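Side-chain contacts in hypothetical methylmalonyl-CoA decarboxylase alpha subunit (Sulfolobus tokodaii, PDB 1X0U), which is a carboxyl transferase-family subunit of a putative larger enzyme, built on the ClpP/crotonase fold with six copies in its assembly: residues R43-L48 against I169-A174; A62-T67 against K73-G78; R117-A122 against K155-A160; K287-R292 against I405-Y410; Y392-A395 against P400-T403. All coordinates share one frame; numbering follows the deposited sequence.

Interaction 1: residues R43-L48 against I169-A174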
# COMPACT_ATOMS: atom_id res chain seq x y z
N ARG A 43 20.42 26.16 29.76
CA ARG A 43 21.46 26.18 28.73
C ARG A 43 22.73 25.42 29.10
O ARG A 43 23.38 24.84 28.22
CB ARG A 43 21.77 27.63 28.33
CG ARG A 43 20.64 28.24 27.47
CD ARG A 43 20.87 29.71 27.12
NE ARG A 43 19.72 30.27 26.42
CZ ARG A 43 19.45 30.09 25.13
NH1 ARG A 43 20.25 29.37 24.37
NH2 ARG A 43 18.35 30.63 24.60
N GLU A 44 23.08 25.39 30.39
CA GLU A 44 24.26 24.66 30.83
C GLU A 44 24.02 23.15 30.64
O GLU A 44 24.92 22.40 30.26
CB GLU A 44 24.59 25.00 32.29
CG GLU A 44 24.94 26.47 32.51
CD GLU A 44 25.13 26.86 33.96
OE1 GLU A 44 24.39 26.36 34.83
OE2 GLU A 44 26.02 27.69 34.23
N ARG A 45 22.79 22.71 30.89
CA ARG A 45 22.47 21.30 30.73
C ARG A 45 22.54 20.90 29.25
O ARG A 45 23.05 19.83 28.91
CB ARG A 45 21.07 21.02 31.27
CG ARG A 45 20.94 21.16 32.78
CD ARG A 45 19.52 21.49 33.17
NE ARG A 45 19.30 21.36 34.61
CZ ARG A 45 18.16 21.69 35.21
NH1 ARG A 45 17.13 22.17 34.51
NH2 ARG A 45 18.03 21.50 36.52
N LEU A 46 22.06 21.77 28.36
CA LEU A 46 22.11 21.49 26.92
C LEU A 46 23.55 21.43 26.42
O LEU A 46 23.90 20.54 25.65
CB LEU A 46 21.33 22.56 26.13
CG LEU A 46 19.80 22.63 26.18
CD1 LEU A 46 19.35 23.87 25.40
CD2 LEU A 46 19.17 21.38 25.57
N ALA A 47 24.39 22.37 26.83
CA ALA A 47 25.78 22.36 26.37
C ALA A 47 26.46 21.06 26.80
O ALA A 47 27.32 20.54 26.08
CB ALA A 47 26.55 23.58 26.93
N LEU A 48 26.10 20.53 27.96
CA LEU A 48 26.67 19.28 28.45
C LEU A 48 26.22 18.12 27.53
O LEU A 48 27.04 17.32 27.07
CB LEU A 48 26.21 18.99 29.88
CG LEU A 48 27.07 19.29 31.12
CD1 LEU A 48 28.43 19.86 30.74
CD2 LEU A 48 26.32 20.24 32.03
N ILE A 169 14.32 14.13 31.16
CA ILE A 169 15.17 14.27 32.33
C ILE A 169 14.34 15.15 33.22
O ILE A 169 14.07 16.31 32.89
CB ILE A 169 16.50 15.00 32.03
CG1 ILE A 169 17.37 14.17 31.08
CG2 ILE A 169 17.27 15.25 33.33
CD1 ILE A 169 18.69 14.83 30.77
N MET A 170 13.86 14.58 34.33
CA MET A 170 13.07 15.35 35.27
C MET A 170 14.08 16.04 36.19
O MET A 170 14.61 15.42 37.11
CB MET A 170 12.15 14.43 36.08
CG MET A 170 11.36 15.14 37.18
SD MET A 170 10.59 16.65 36.58
CE MET A 170 9.64 15.94 35.16
N ALA A 171 14.37 17.31 35.92
CA ALA A 171 15.33 18.05 36.73
C ALA A 171 14.69 19.27 37.38
O ALA A 171 15.30 20.34 37.45
CB ALA A 171 16.53 18.46 35.86
N GLY A 172 13.46 19.10 37.86
CA GLY A 172 12.74 20.19 38.49
C GLY A 172 11.62 19.73 39.42
O GLY A 172 11.51 18.54 39.70
N PRO A 173 10.79 20.66 39.91
CA PRO A 173 9.66 20.42 40.81
C PRO A 173 8.32 20.41 40.08
O PRO A 173 7.53 21.35 40.20
CB PRO A 173 9.75 21.59 41.77
CG PRO A 173 10.08 22.71 40.84
CD PRO A 173 11.08 22.11 39.84
N ALA A 174 8.06 19.34 39.33
CA ALA A 174 6.83 19.22 38.56
C ALA A 174 5.56 18.92 39.35
O ALA A 174 5.51 18.00 40.18
CB ALA A 174 7.02 18.16 37.47
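Arg45 reaches from helix 42-49 to Ala171, in the corner between strands 166-170 and 173-175, and its guanidinium alone makes the contact. NH2 of Arg45 lies 3.1 Å from Ala171 O, but the N-H points well to one side of the oxygen (128° at the hydrogen), which makes the hydrogen bond weak. The methyl of the same alanine adds a second touch: Ala171 CB sits over one face of the guanidinium, 3.4 Å above its plane and displaced toward the rim, with Arg45 NH2 3.5 Å and Arg45 CZ 3.7 Å from it. Backbone oxygen and methyl of a single residue thus meet the same end of the arginine. The reach comes from a chain extended from CG to NE, which spans most of the 9.9 Å between the CA atoms of Arg45 and Ala171. Stronger partners fix the rotation of the group. NE is paired with Glu239 and NH1 with Asp134, both in salt bridges, so two carboxylates set how the plane is turned and probably balance the buried charge; the Ala171 carbonyl gets only a weak bond from NH2, which has another partner outside the two segments. On the strand side, backbone hydrogen bonds join Ile169 to Gly131 and Asn133, Met170 to Ile189 and Gly172 to Tyr197; the chain leaves the large mixed sheet here and enters a small parallel one beside strand 197-199. Helix 239-252, touched by both Leu48 and Ile169, packs alongside, while Ile132 of strand 129-133 meets Arg45 and Leu46.

Interaction 2: residues A62-T67 against K73-G78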
# COMPACT_ATOMS: atom_id res chain seq x y z
N ALA A 62 10.89 34.18 20.65
CA ALA A 62 9.45 34.06 20.83
C ALA A 62 9.01 34.36 22.26
O ALA A 62 9.53 33.79 23.21
CB ALA A 62 8.99 32.66 20.44
N THR A 63 8.04 35.26 22.41
CA THR A 63 7.54 35.66 23.73
C THR A 63 6.08 35.31 23.95
O THR A 63 5.39 34.82 23.05
CB THR A 63 7.68 37.18 23.96
OG1 THR A 63 7.23 37.88 22.79
CG2 THR A 63 9.13 37.56 24.24
N THR A 64 5.60 35.55 25.17
CA THR A 64 4.21 35.29 25.50
C THR A 64 3.36 36.39 24.89
O THR A 64 3.83 37.50 24.67
CB THR A 64 3.97 35.29 27.01
OG1 THR A 64 2.57 35.13 27.26
CG2 THR A 64 4.46 36.59 27.64
N ARG A 65 2.10 36.07 24.61
CA ARG A 65 1.16 37.03 24.03
C ARG A 65 0.05 37.34 25.02
O ARG A 65 -0.84 38.15 24.73
CB ARG A 65 0.54 36.45 22.76
CG ARG A 65 1.55 36.07 21.70
CD ARG A 65 0.85 35.45 20.53
NE ARG A 65 1.77 34.98 19.51
CZ ARG A 65 1.38 34.50 18.33
NH1 ARG A 65 0.09 34.44 18.04
NH2 ARG A 65 2.27 34.07 17.45
N ALA A 66 0.10 36.70 26.18
CA ALA A 66 -0.91 36.92 27.21
C ALA A 66 -0.77 38.36 27.70
O ALA A 66 0.31 38.94 27.62
CB ALA A 66 -0.71 35.95 28.37
N THR A 67 -1.85 38.93 28.21
CA THR A 67 -1.82 40.30 28.70
C THR A 67 -2.26 40.40 30.15
O THR A 67 -1.95 41.37 30.84
CB THR A 67 -2.74 41.21 27.86
OG1 THR A 67 -3.93 41.49 28.61
CG2 THR A 67 -3.13 40.52 26.55
N LYS A 73 3.96 42.84 30.72
CA LYS A 73 5.19 43.46 31.17
C LYS A 73 6.33 42.43 31.21
O LYS A 73 7.46 42.72 30.81
CB LYS A 73 4.99 44.07 32.56
CG LYS A 73 3.71 44.86 32.71
CD LYS A 73 3.69 46.10 31.82
CE LYS A 73 2.27 46.58 31.56
NZ LYS A 73 1.44 46.65 32.80
N GLN A 74 6.00 41.24 31.71
CA GLN A 74 6.97 40.14 31.83
C GLN A 74 7.23 39.38 30.53
O GLN A 74 6.93 38.18 30.42
CB GLN A 74 6.49 39.14 32.90
CG GLN A 74 6.76 39.55 34.33
CD GLN A 74 8.25 39.64 34.65
OE1 GLN A 74 8.97 40.45 34.07
NE2 GLN A 74 8.71 38.78 35.55
N ARG A 75 7.79 40.07 29.54
CA ARG A 75 8.08 39.41 28.27
C ARG A 75 9.52 38.91 28.18
O ARG A 75 10.41 39.60 27.67
CB ARG A 75 7.77 40.35 27.10
CG ARG A 75 6.38 40.15 26.50
CD ARG A 75 5.30 40.53 27.48
NE ARG A 75 3.96 40.07 27.08
CZ ARG A 75 3.35 40.41 25.95
NH1 ARG A 75 2.13 39.94 25.69
NH2 ARG A 75 3.94 41.20 25.06
N PHE A 76 9.75 37.69 28.67
CA PHE A 76 11.07 37.08 28.62
C PHE A 76 11.25 36.40 27.27
O PHE A 76 10.41 35.60 26.87
CB PHE A 76 11.20 36.03 29.72
CG PHE A 76 11.28 36.60 31.10
CD1 PHE A 76 12.49 37.10 31.59
CD2 PHE A 76 10.17 36.59 31.94
CE1 PHE A 76 12.58 37.59 32.89
CE2 PHE A 76 10.26 37.07 33.25
CZ PHE A 76 11.47 37.57 33.73
N TYR A 77 12.33 36.70 26.57
CA TYR A 77 12.58 36.06 25.28
C TYR A 77 12.64 34.55 25.45
O TYR A 77 13.34 34.05 26.33
CB TYR A 77 13.90 36.54 24.68
CG TYR A 77 13.89 37.95 24.15
CD1 TYR A 77 12.96 38.34 23.18
CD2 TYR A 77 14.84 38.89 24.56
CE1 TYR A 77 12.98 39.63 22.64
CE2 TYR A 77 14.87 40.16 24.03
CZ TYR A 77 13.94 40.53 23.07
OH TYR A 77 13.98 41.80 22.55
N GLY A 78 11.92 33.81 24.60
CA GLY A 78 11.93 32.36 24.69
C GLY A 78 10.79 31.80 25.52
O GLY A 78 10.53 30.60 25.48
O HOH W 1 7.51 35.58 27.45
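Arg75 bends at its second torsion (chi2 66°), which folds the guanidinium back against the backbone of 62-67, at Thr64 and Ala66. Thr64 turns OG1 anti to its own backbone N, leaving CG2 facing the arginine; CG2 lies 3.6 Å from Arg75 NE, the two side chains crossing at about a right angle. Thr64 O stands 3.1 Å above the centre of the guanidinium, over a face where no N-H points. The hydrogen bond goes to the next carbonyl but one: Arg75 NH1 to Ala66 O, 2.8 Å and 152°, with the donor 35° out of the carbonyl plane. Both segments belong to the irregular loop between strands 56-57 and 81-88, whose two arms run in roughly opposite directions without forming a strand pair. An ST turn shapes one arm, Thr64 OG1 accepting from Ala66 N at 3.1 Å while also bonded to Glu142. A water bridges the arms, accepting from Thr64 N and donating to Phe76 O. Farther along, Gly78 N gives a weak bond to Ala62 O (2.8 Å), and Thr63 CG2 packs 3.5 Å from Phe76 O. Thr63 OG1 bonds the backbone O of Glu481, and Arg65 NH2 that of Lys482, both of the second subunit; Arg65 also pairs with Glu109 of the third.

Interaction 3: residues R117-A122 against K155-A160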
# COMPACT_ATOMS: atom_id res chain seq x y z
N ARG A 117 6.63 22.39 18.41
CA ARG A 117 7.35 22.59 17.16
C ARG A 117 8.60 21.72 17.08
O ARG A 117 8.96 21.24 16.01
CB ARG A 117 7.70 24.08 17.01
CG ARG A 117 8.82 24.40 16.02
CD ARG A 117 8.54 23.96 14.60
NE ARG A 117 7.43 24.67 13.98
CZ ARG A 117 7.16 24.64 12.68
NH1 ARG A 117 7.94 23.93 11.87
NH2 ARG A 117 6.12 25.31 12.18
N ALA A 118 9.26 21.52 18.22
CA ALA A 118 10.46 20.68 18.27
C ALA A 118 10.04 19.25 17.96
O ALA A 118 10.67 18.58 17.15
CB ALA A 118 11.10 20.74 19.65
N TYR A 119 8.97 18.80 18.60
CA TYR A 119 8.45 17.46 18.38
C TYR A 119 8.01 17.25 16.93
O TYR A 119 8.16 16.16 16.39
CB TYR A 119 7.27 17.15 19.30
CG TYR A 119 7.66 16.50 20.60
CD1 TYR A 119 7.76 17.25 21.77
CD2 TYR A 119 7.91 15.13 20.67
CE1 TYR A 119 8.09 16.65 22.98
CE2 TYR A 119 8.25 14.52 21.88
CZ TYR A 119 8.33 15.29 23.04
OH TYR A 119 8.64 14.71 24.25
N GLU A 120 7.44 18.29 16.31
CA GLU A 120 6.98 18.17 14.93
C GLU A 120 8.18 17.99 14.01
O GLU A 120 8.12 17.27 13.03
CB GLU A 120 6.20 19.41 14.47
CG GLU A 120 4.87 19.67 15.19
CD GLU A 120 4.15 20.90 14.61
OE1 GLU A 120 4.84 21.83 14.15
OE2 GLU A 120 2.90 20.93 14.63
N LEU A 121 9.26 18.70 14.30
CA LEU A 121 10.45 18.58 13.48
C LEU A 121 11.11 17.22 13.68
O LEU A 121 11.48 16.54 12.72
CB LEU A 121 11.43 19.70 13.80
CG LEU A 121 11.09 21.08 13.24
CD1 LEU A 121 12.03 22.14 13.78
CD2 LEU A 121 11.16 21.03 11.72
N ALA A 122 11.24 16.81 14.93
CA ALA A 122 11.87 15.53 15.24
C ALA A 122 11.07 14.39 14.62
O ALA A 122 11.62 13.37 14.22
CB ALA A 122 11.98 15.34 16.76
N LYS A 155 -0.28 15.57 22.79
CA LYS A 155 -0.68 15.08 21.49
C LYS A 155 0.57 14.61 20.74
O LYS A 155 0.59 13.54 20.15
CB LYS A 155 -1.38 16.19 20.71
CG LYS A 155 -2.65 15.76 20.01
CD LYS A 155 -2.37 14.87 18.84
CE LYS A 155 -3.61 14.66 17.99
NZ LYS A 155 -3.33 13.82 16.79
N MET A 156 1.62 15.43 20.77
CA MET A 156 2.85 15.09 20.09
C MET A 156 3.52 13.86 20.71
O MET A 156 4.15 13.06 20.01
CB MET A 156 3.80 16.29 20.09
CG MET A 156 3.27 17.49 19.29
SD MET A 156 2.79 17.08 17.59
CE MET A 156 4.33 16.46 16.95
N ASN A 157 3.38 13.68 22.02
CA ASN A 157 3.98 12.53 22.69
C ASN A 157 3.35 11.23 22.19
O ASN A 157 4.04 10.24 21.96
CB ASN A 157 3.82 12.66 24.20
CG ASN A 157 4.64 13.79 24.78
OD1 ASN A 157 4.16 14.57 25.60
ND2 ASN A 157 5.90 13.88 24.36
N VAL A 158 2.03 11.24 22.04
CA VAL A 158 1.30 10.07 21.57
C VAL A 158 1.58 9.76 20.10
O VAL A 158 1.82 8.61 19.74
CB VAL A 158 -0.22 10.27 21.78
CG1 VAL A 158 -1.01 9.14 21.13
CG2 VAL A 158 -0.52 10.32 23.27
N MET A 159 1.57 10.78 19.25
CA MET A 159 1.84 10.57 17.83
C MET A 159 3.25 10.04 17.62
O MET A 159 3.50 9.27 16.70
CB MET A 159 1.71 11.88 17.05
CG MET A 159 0.33 12.52 17.06
SD MET A 159 -0.97 11.48 16.36
CE MET A 159 -1.82 10.93 17.85
N ALA A 160 4.17 10.47 18.48
CA ALA A 160 5.57 10.07 18.37
C ALA A 160 5.84 8.75 19.07
O ALA A 160 6.90 8.14 18.86
CB ALA A 160 6.47 11.17 18.94
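Tyr119 and Met156 meet where two nearly parallel helices of the crotonase-type fold lie side by side, 109-125 leading from strand 91-98 to 129-133 and 144-160 from there to 166-170. The axes of segments 117-122 and 155-160 approach to 9.9 Å and are inclined by 16°. The two CB atoms, Tyr119 CB and Met156 CB, come to 3.7 Å as the two side chains run past one another, pointing opposite ways. Met156 then bends at both chi2 and chi3, curling its thioether toward the following residue of the other helix: its CE ends 3.7 Å from Glu120 CG and as close to the backbone N of Glu120. At the far end of the tyrosine, Asn157 ND2 lies 2.9 Å from Tyr119 OH and 3.1 Å from Tyr119 CZ, the amide standing almost perpendicular to the ring (87°). Asn157 OD1 is hydrogen-bonded to Ser181, and Gln166 adds only a weak bond to Tyr119 OH. Other side chains of 155-160, Lys155, Val158 and Met159, pack on Ser421 and Ala395 of the fourth subunit. Within the first helix, Glu120 OE1 hovers over a face of the Arg117 guanidinium, a long pairing of charges to which no N-H points. Apolar packing thus joins the helices near their backbones, the methionine methyl resting on the aliphatic CG of Glu120, while an amide and a hydroxyl come together at the phenol end.

Interaction 4: residues K287-R292 against I405-Y410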
# COMPACT_ATOMS: atom_id res chain seq x y z
N LYS A 287 16.50 -22.26 46.15
CA LYS A 287 17.55 -21.38 46.68
C LYS A 287 17.92 -20.25 45.70
O LYS A 287 18.15 -20.49 44.52
CB LYS A 287 18.80 -22.20 47.04
CG LYS A 287 19.93 -21.37 47.64
CD LYS A 287 21.15 -22.24 47.98
CE LYS A 287 22.27 -21.39 48.56
NZ LYS A 287 23.53 -22.15 48.72
N PRO A 288 18.01 -19.00 46.20
CA PRO A 288 18.34 -17.84 45.36
C PRO A 288 19.81 -17.73 44.98
O PRO A 288 20.68 -18.33 45.60
CB PRO A 288 17.89 -16.67 46.23
CG PRO A 288 18.28 -17.14 47.59
CD PRO A 288 17.77 -18.58 47.59
N TYR A 289 20.07 -16.96 43.94
CA TYR A 289 21.43 -16.73 43.47
C TYR A 289 21.38 -15.41 42.73
O TYR A 289 20.34 -14.77 42.69
CB TYR A 289 21.90 -17.83 42.51
CG TYR A 289 20.97 -18.03 41.34
CD1 TYR A 289 19.87 -18.89 41.44
CD2 TYR A 289 21.15 -17.33 40.15
CE1 TYR A 289 18.98 -19.05 40.38
CE2 TYR A 289 20.27 -17.48 39.08
CZ TYR A 289 19.18 -18.34 39.21
OH TYR A 289 18.28 -18.47 38.16
N ASN A 290 22.50 -15.00 42.14
CA ASN A 290 22.56 -13.73 41.44
C ASN A 290 22.33 -13.85 39.93
O ASN A 290 23.25 -14.16 39.18
CB ASN A 290 23.91 -13.06 41.70
CG ASN A 290 23.95 -11.63 41.21
OD1 ASN A 290 22.92 -11.05 40.87
ND2 ASN A 290 25.14 -11.06 41.18
N MET A 291 21.09 -13.59 39.49
CA MET A 291 20.75 -13.66 38.07
C MET A 291 21.53 -12.63 37.26
O MET A 291 21.85 -12.85 36.08
CB MET A 291 19.24 -13.45 37.87
CG MET A 291 18.77 -13.40 36.40
SD MET A 291 19.01 -14.94 35.44
CE MET A 291 20.19 -14.40 34.24
N ARG A 292 21.86 -11.51 37.89
CA ARG A 292 22.61 -10.47 37.21
C ARG A 292 24.00 -10.96 36.84
O ARG A 292 24.60 -10.48 35.89
CB ARG A 292 22.76 -9.22 38.09
CG ARG A 292 21.46 -8.50 38.40
CD ARG A 292 21.74 -7.10 38.95
NE ARG A 292 20.50 -6.35 39.13
CZ ARG A 292 19.63 -6.59 40.11
NH1 ARG A 292 19.88 -7.56 40.99
NH2 ARG A 292 18.51 -5.89 40.18
N ILE A 405 15.92 -20.87 29.31
CA ILE A 405 15.43 -21.25 30.63
C ILE A 405 16.61 -21.73 31.47
O ILE A 405 17.23 -22.75 31.19
CB ILE A 405 14.37 -22.36 30.48
CG1 ILE A 405 13.19 -21.81 29.66
CG2 ILE A 405 13.93 -22.85 31.85
CD1 ILE A 405 12.06 -22.79 29.41
N VAL A 406 16.93 -20.94 32.50
CA VAL A 406 18.03 -21.23 33.40
C VAL A 406 17.64 -22.28 34.44
O VAL A 406 18.35 -23.27 34.63
CB VAL A 406 18.50 -19.93 34.08
CG1 VAL A 406 19.42 -20.22 35.25
CG2 VAL A 406 19.21 -19.07 33.06
N ARG A 407 16.51 -22.08 35.09
CA ARG A 407 16.05 -23.02 36.10
C ARG A 407 14.54 -23.22 36.04
O ARG A 407 14.02 -23.74 35.06
CB ARG A 407 16.48 -22.56 37.50
CG ARG A 407 16.40 -23.66 38.56
CD ARG A 407 17.06 -23.23 39.88
NE ARG A 407 16.42 -22.06 40.48
CZ ARG A 407 16.69 -21.60 41.69
NH1 ARG A 407 16.07 -20.52 42.16
NH2 ARG A 407 17.59 -22.22 42.44
N LYS A 408 13.84 -22.81 37.09
CA LYS A 408 12.40 -22.98 37.13
C LYS A 408 11.65 -22.21 36.05
O LYS A 408 12.09 -21.15 35.61
CB LYS A 408 11.86 -22.57 38.50
CG LYS A 408 12.40 -23.40 39.67
CD LYS A 408 11.62 -23.15 40.94
CE LYS A 408 11.60 -21.67 41.32
NZ LYS A 408 12.99 -21.13 41.34
N SER A 409 10.53 -22.77 35.63
CA SER A 409 9.67 -22.16 34.63
C SER A 409 8.33 -22.85 34.82
O SER A 409 8.03 -23.85 34.15
CB SER A 409 10.22 -22.41 33.23
OG SER A 409 9.68 -21.48 32.31
N TYR A 410 7.53 -22.32 35.74
CA TYR A 410 6.24 -22.91 36.09
C TYR A 410 5.00 -22.14 35.67
O TYR A 410 5.00 -20.91 35.59
CB TYR A 410 6.14 -23.10 37.62
CG TYR A 410 7.25 -23.87 38.32
CD1 TYR A 410 8.13 -24.72 37.63
CD2 TYR A 410 7.37 -23.80 39.71
CE1 TYR A 410 9.09 -25.48 38.32
CE2 TYR A 410 8.32 -24.56 40.39
CZ TYR A 410 9.18 -25.39 39.69
OH TYR A 410 10.12 -26.12 40.39
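Tyr289 and Arg407 meet edge against face: the ring and guanidinium planes are 84° apart, and Tyr289 CE1 stands 3.6 Å above the centre of the guanidinium. The arginine occupies the corner where strand 401-406 of the large mixed sheet gives way to strand 408-410 of a small parallel sheet, a turn between sheets that suits the crotonase-type fold. Tyr289 comes from the loop ahead of helix 291-298, which Asn290 caps as N-cap residue through a weak bond from Arg292 N. Tyr289 CG is flanked by its own N and C (chi1 55°), which brings the hydroxyl to 3.6 Å from Val406 CG1. Asp368 ties the two side chains together from outside: one of its oxygens, OD2, takes both the hydrogen bond of Tyr289 OH and the salt bridge of Arg407 NE. While the ring edge abuts one face, the backbone of the same loop meets the guanidinium edge. Lys287 O sits near that plane between the two terminal nitrogens, 2.8 Å from Arg407 NH2 in a fairly straight bond (151°) and 3.1 Å from Arg407 NH1 in a weak one.

Interaction 5: residues Y392-A395 against P400-T403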
# COMPACT_ATOMS: atom_id res chain seq x y z
N TYR A 392 0.51 -10.33 26.27
CA TYR A 392 0.14 -9.51 25.14
C TYR A 392 1.40 -8.94 24.50
O TYR A 392 1.62 -9.07 23.31
CB TYR A 392 -0.77 -8.36 25.61
CG TYR A 392 -1.31 -7.49 24.48
CD1 TYR A 392 -0.47 -6.67 23.73
CD2 TYR A 392 -2.66 -7.52 24.16
CE1 TYR A 392 -0.96 -5.90 22.66
CE2 TYR A 392 -3.16 -6.75 23.10
CZ TYR A 392 -2.31 -5.95 22.36
OH TYR A 392 -2.81 -5.22 21.30
N ALA A 393 2.24 -8.32 25.32
CA ALA A 393 3.46 -7.71 24.83
C ALA A 393 4.37 -8.66 24.03
O ALA A 393 4.89 -8.28 22.98
CB ALA A 393 4.20 -7.08 25.98
N PHE A 394 4.59 -9.88 24.52
CA PHE A 394 5.43 -10.83 23.79
C PHE A 394 4.70 -11.32 22.53
O PHE A 394 5.28 -11.37 21.45
CB PHE A 394 5.80 -12.04 24.67
CG PHE A 394 7.10 -11.88 25.40
CD1 PHE A 394 7.16 -12.06 26.78
CD2 PHE A 394 8.27 -11.56 24.72
CE1 PHE A 394 8.36 -11.94 27.46
CE2 PHE A 394 9.48 -11.44 25.39
CZ PHE A 394 9.52 -11.63 26.76
N ALA A 395 3.43 -11.69 22.68
CA ALA A 395 2.65 -12.16 21.54
C ALA A 395 2.58 -11.09 20.45
O ALA A 395 2.47 -11.41 19.26
CB ALA A 395 1.25 -12.56 21.98
N PRO A 400 13.17 -10.27 16.89
CA PRO A 400 13.63 -11.62 17.25
C PRO A 400 13.41 -11.88 18.74
O PRO A 400 13.60 -10.99 19.57
CB PRO A 400 15.10 -11.58 16.89
CG PRO A 400 15.08 -10.71 15.63
CD PRO A 400 14.16 -9.58 16.05
N LYS A 401 12.98 -13.09 19.07
CA LYS A 401 12.76 -13.45 20.46
C LYS A 401 13.34 -14.83 20.76
O LYS A 401 13.02 -15.80 20.09
CB LYS A 401 11.26 -13.42 20.78
CG LYS A 401 10.68 -12.01 20.81
CD LYS A 401 9.17 -12.03 20.95
CE LYS A 401 8.52 -12.67 19.74
NZ LYS A 401 7.06 -12.75 19.93
N ILE A 402 14.22 -14.88 21.75
CA ILE A 402 14.86 -16.13 22.16
C ILE A 402 14.75 -16.28 23.66
O ILE A 402 15.01 -15.34 24.42
CB ILE A 402 16.37 -16.17 21.79
CG1 ILE A 402 16.55 -16.05 20.28
CG2 ILE A 402 16.98 -17.48 22.23
CD1 ILE A 402 17.99 -15.92 19.84
N THR A 403 14.36 -17.48 24.09
CA THR A 403 14.23 -17.76 25.51
C THR A 403 15.26 -18.79 25.95
O THR A 403 15.49 -19.80 25.27
CB THR A 403 12.81 -18.28 25.85
OG1 THR A 403 11.86 -17.23 25.62
CG2 THR A 403 12.72 -18.69 27.31
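Within 392-395, Phe394 of helix 383-396 meets Lys401, the first residue of strand 401-406, and the residues around it serve other neighbours. Tyr392 packs on Ser161 of the fourth subunit, and Ala393 lies against Ile353 and Arg354 of helix 343-358. Phe394 then gives the strand two things, a ring edge and a carbonyl. Its CD2 approaches Lys401 CD at 3.9 Å, the methylene lying near the plane of the ring at its edge, and the two side chains cross at a slant. The carbonyl is the stronger tie: Lys401 NZ donates to Phe394 O over 2.7 Å, with the nitrogen tilted 34° from the carbonyl plane. Lys401 gets there by running straight through chi2 and kinking at chi3 (-65°), which swings CE and NZ past the phenyl edge and onto the backbone. Ala395 comes last, turned from the strand and packed on Val158 of the fourth subunit. Helix and strand are successive pieces of a beta-alpha-beta crossover, the parallel strand 363-369 lying beside 401-406, so the lysine fastens the end of the helix to the start of the strand that follows. NZ has a second carbonyl there, Ala397 O. Two backbone oxygens at a helix C-terminus, where the partial charge is negative, would be expected to favour the ammonium form of this buried lysine, with its CD methylene against the phenyl edge.

The contacts fall into two groups on the two halves of the chain, each half holding a seven-strand mixed sheet of the same strand pattern. Interactions 1, 2 and 3 belong to the first sheet and its surroundings, their centres 20 to 23 Å apart, and none touches another. Interactions 4 and 5 belong to the second and share strand 401-406, with centres 19 Å apart. Interactions 1 and 4, about 40 Å apart between centres, each place an arginine where the chain leaves a large sheet for a small parallel one. Interactions 2 and 3 both touch the second subunit. Interaction 3 and interaction 5, whose centres are 28 Å apart, both touch the fourth.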